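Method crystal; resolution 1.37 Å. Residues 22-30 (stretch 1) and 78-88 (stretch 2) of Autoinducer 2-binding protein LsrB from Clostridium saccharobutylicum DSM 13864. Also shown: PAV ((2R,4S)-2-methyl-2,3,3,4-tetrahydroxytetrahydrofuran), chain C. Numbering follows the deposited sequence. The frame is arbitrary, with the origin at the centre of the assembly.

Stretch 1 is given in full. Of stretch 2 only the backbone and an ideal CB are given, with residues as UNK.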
# COMPACT_ATOMS: atom_id res chain seq x y z
N VAL A 22 -6.90 8.29 25.50
CA VAL A 22 -5.98 7.44 24.73
C VAL A 22 -5.39 8.21 23.58
O VAL A 22 -6.11 8.96 22.90
CB VAL A 22 -6.71 6.17 24.21
CG1 VAL A 22 -5.81 5.35 23.34
CG2 VAL A 22 -7.21 5.35 25.38
N THR A 23 -4.09 8.04 23.36
CA THR A 23 -3.41 8.56 22.19
C THR A 23 -2.86 7.39 21.39
O THR A 23 -2.17 6.51 21.93
CB THR A 23 -2.27 9.52 22.56
OG1 THR A 23 -2.80 10.68 23.21
CG2 THR A 23 -1.51 9.94 21.31
N VAL A 24 -3.17 7.38 20.09
CA VAL A 24 -2.58 6.47 19.12
C VAL A 24 -1.60 7.25 18.26
O VAL A 24 -1.98 8.27 17.67
CB VAL A 24 -3.66 5.83 18.23
CG1 VAL A 24 -3.00 4.89 17.22
CG2 VAL A 24 -4.71 5.10 19.07
N THR A 25 -0.36 6.77 18.16
CA THR A 25 0.63 7.36 17.26
C THR A 25 0.51 6.65 15.91
O THR A 25 0.65 5.42 15.84
CB THR A 25 2.05 7.23 17.82
OG1 THR A 25 2.10 7.81 19.13
CG2 THR A 25 3.05 7.91 16.91
N PHE A 26 0.16 7.40 14.88
CA PHE A 26 -0.11 6.86 13.56
C PHE A 26 1.11 7.16 12.70
O PHE A 26 1.43 8.33 12.45
CB PHE A 26 -1.38 7.53 13.00
CG PHE A 26 -1.84 7.02 11.65
CD1 PHE A 26 -1.98 5.65 11.42
CD2 PHE A 26 -2.22 7.89 10.65
CE1 PHE A 26 -2.51 5.20 10.20
CE2 PHE A 26 -2.72 7.43 9.44
CZ PHE A 26 -2.84 6.08 9.20
N ILE A 27 1.79 6.11 12.27
CA ILE A 27 3.10 6.24 11.62
C ILE A 27 2.99 5.77 10.17
O ILE A 27 2.66 4.60 9.91
CB ILE A 27 4.20 5.45 12.35
CG1 ILE A 27 4.26 5.86 13.83
CG2 ILE A 27 5.54 5.65 11.63
CD1 ILE A 27 5.23 5.05 14.67
N PRO A 28 3.26 6.65 9.20
CA PRO A 28 3.23 6.28 7.79
C PRO A 28 4.60 5.78 7.34
O PRO A 28 5.59 5.90 8.07
CB PRO A 28 2.95 7.63 7.12
CG PRO A 28 3.76 8.61 7.97
CD PRO A 28 3.56 8.10 9.38
N LYS A 29 4.65 5.23 6.13
CA LYS A 29 5.97 4.91 5.57
C LYS A 29 6.81 6.16 5.37
O LYS A 29 8.04 6.11 5.52
CB LYS A 29 5.83 4.17 4.23
CG LYS A 29 5.35 2.77 4.34
CD LYS A 29 5.35 2.10 2.95
CE LYS A 29 4.80 0.69 2.95
NZ LYS A 29 4.70 0.21 1.53
N LEU A 30 6.17 7.28 5.02
CA LEU A 30 6.78 8.60 4.99
C LEU A 30 5.65 9.61 4.97
O LEU A 30 4.52 9.30 4.56
CB LEU A 30 7.67 8.79 3.75
CG LEU A 30 7.02 8.93 2.36
CD1 LEU A 30 8.09 9.28 1.32
CD2 LEU A 30 6.29 7.65 1.95
N UNK A 78 5.21 8.37 26.13
CA UNK A 78 4.07 7.79 26.81
C UNK A 78 2.86 7.54 25.94
O UNK A 78 1.74 7.48 26.46
CB UNK A 78 3.66 8.70 27.97
N UNK A 79 3.05 7.35 24.62
CA UNK A 79 1.90 7.04 23.80
C UNK A 79 1.28 5.74 24.28
O UNK A 79 1.96 4.86 24.84
CB UNK A 79 2.29 6.95 22.32
N UNK A 80 -0.02 5.60 24.06
CA UNK A 80 -0.68 4.37 24.47
C UNK A 80 -0.64 3.29 23.41
O UNK A 80 -0.74 2.10 23.74
CB UNK A 80 -2.14 4.66 24.84
N UNK A 81 -0.52 3.68 22.15
CA UNK A 81 -0.62 2.72 21.06
C UNK A 81 0.09 3.29 19.86
O UNK A 81 0.23 4.50 19.72
CB UNK A 81 -2.08 2.39 20.73
N UNK A 82 0.50 2.39 18.96
CA UNK A 82 1.10 2.72 17.67
C UNK A 82 0.32 1.97 16.61
O UNK A 82 -0.03 0.80 16.79
CB UNK A 82 2.59 2.37 17.62
N UNK A 83 0.06 2.64 15.50
CA UNK A 83 -0.44 1.98 14.29
C UNK A 83 0.50 2.37 13.16
O UNK A 83 0.51 3.54 12.74
CB UNK A 83 -1.89 2.37 13.98
N UNK A 84 1.29 1.41 12.70
CA UNK A 84 2.44 1.61 11.82
C UNK A 84 2.26 0.96 10.46
O UNK A 84 1.83 -0.20 10.39
CB UNK A 84 3.71 1.06 12.48
N UNK A 85 2.66 1.66 9.41
CA UNK A 85 2.89 1.05 8.10
C UNK A 85 4.41 0.99 7.89
O UNK A 85 5.08 2.03 7.88
CB UNK A 85 2.20 1.84 6.98
N UNK A 86 4.93 -0.22 7.79
CA UNK A 86 6.37 -0.46 7.84
C UNK A 86 7.03 -0.41 6.46
O UNK A 86 6.54 -1.03 5.51
CB UNK A 86 6.64 -1.82 8.49
N UNK A 87 8.18 0.30 6.38
CA UNK A 87 8.98 0.28 5.16
C UNK A 87 9.85 -0.97 5.06
O UNK A 87 10.28 -1.32 3.95
CB UNK A 87 9.86 1.53 5.09
N UNK A 88 10.15 -1.61 6.18
CA UNK A 88 10.97 -2.82 6.24
C UNK A 88 10.66 -3.48 7.57
O UNK A 88 11.00 -2.94 8.65
CB UNK A 88 12.46 -2.52 6.09
O2 PAV C . 0.93 0.98 -3.11
C2 PAV C . 0.89 1.81 -1.93
C1 PAV C . -0.29 2.80 -1.94
O5 PAV C . 2.11 2.73 -2.09
C5 PAV C . 2.47 3.13 -0.84
C4 PAV C . 1.65 2.30 0.17
O4 PAV C . 2.48 1.84 1.23
C3 PAV C . 1.08 1.20 -0.72
O3 PAV C . -0.14 0.73 -0.21
O13 PAV C . 2.01 0.15 -0.85

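Position 78 has positive phi (86°) and an ideal CB with nothing of stretch 1 nearby. Such a backbone favours glycine, with asparagine a tolerable second. It is Gly78, ending a helix in a Schellman motif.

At position 79 the CB points sideways, yet lies 3.3 Å from Thr25 OG1, so a small polar side chain, serine or threonine, would suit. The residue is Thr79; its OG1 lies 2.7 Å from Thr25 OG1, a hydrogen bond in which either hydroxyl could be the donor.

Position 80 points toward stretch 1, where the backbone N of Thr23 offers a donor. A short side chain carrying an acceptor, such as asparagine, aspartate or serine, fits. Asn80 extends the ladder with its side chain: Thr23 N donates to Asn80 OD1 at 2.9 Å, while Asn80 N donates to Thr23 O at 3.2 Å.

From position 81 the backbone runs parallel to strand 23-27. The CB of 81 lies on the face of Val24 and Phe26, 4.1 Å from Val24 CG2; alanine, or another small apolar residue, is reasonable. Ala81 meets Val24 there, and its O accepts from Thr25 N at 2.8 Å.

Position 82 turns to the other face, with Thr25 and Ile27. Its CB is 4.8 Å from Ile27 CD1, leaving room for valine, isoleucine or leucine. Ile82 places CG2 3.8 Å from Ile27 CD1.

Position 83 returns to the first face, its CB 4.2 Å from Phe26 CD1 and 4.3 Å from Val24 CG1. Alanine, cysteine or valine could fill the spot. Cys83 packs its CB against both; its N donates to Thr25 O at 2.9 Å, and its O accepts from Ile27 N at 2.9 Å.

At 84 the CB is 4.4 Å from Ile27 CB, an apolar neighbour suited to leucine, isoleucine or valine. The end of Leu84 comes nearer than its CB, bringing CD1 to 3.5 Å from Ile27 CG2.

Position 85 points toward stretch 1, its CB 4.2 Å from Lys29 CG and 4.1 Å from Ile27 O, favouring a small residue such as serine or alanine. In Ser85, OG sits 3.5 Å from Lys29 CG and is hydrogen-bonded elsewhere in the structure; Ser85 N donates to Ile27 O at 3.0 Å.

Position 86 points away, so stretch 1 sets no preference; it is Ser86.

At 87, sideways beside the aliphatic Lys29 chain, a branched apolar residue works: Val87 CG1 lies 3.6 Å from Lys29 CB.

Position 88 is out of reach of stretch 1, but it directly precedes a helix, where aspartate, asparagine, serine or threonine can cap a free backbone N; it is Asp88, whose side chain caps one just past the stretch.

Stretch 2 78-88: GTNAICLSSVD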
# COMPACT_ATOMS: atom_id res chain seq x y z
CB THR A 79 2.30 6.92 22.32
OG1 THR A 79 1.10 6.97 21.54
CG2 THR A 79 3.04 5.59 22.00
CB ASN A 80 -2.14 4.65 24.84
CG ASN A 80 -2.25 5.73 25.88
OD1 ASN A 80 -2.69 6.84 25.59
ND2 ASN A 80 -1.79 5.44 27.09
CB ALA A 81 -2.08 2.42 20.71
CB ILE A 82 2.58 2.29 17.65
CG1 ILE A 82 3.42 3.20 18.56
CG2 ILE A 82 3.12 2.24 16.23
CD1 ILE A 82 4.82 2.67 18.83
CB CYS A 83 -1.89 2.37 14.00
SG CYS A 83 -2.51 1.44 12.55
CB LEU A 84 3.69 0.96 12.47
CG LEU A 84 4.97 0.81 11.64
CD1 LEU A 84 5.59 2.16 11.38
CD2 LEU A 84 5.94 -0.12 12.32
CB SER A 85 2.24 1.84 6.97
OG SER A 85 2.60 1.21 5.74
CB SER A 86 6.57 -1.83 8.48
OG SER A 86 7.88 -2.28 8.36
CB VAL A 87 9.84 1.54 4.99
CG1 VAL A 87 9.02 2.79 5.00
CG2 VAL A 87 10.88 1.61 6.03
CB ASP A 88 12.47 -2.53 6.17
CG ASP A 88 13.26 -3.80 6.23
OD1 ASP A 88 13.18 -4.60 5.29
OD2 ASP A 88 13.92 -4.04 7.24
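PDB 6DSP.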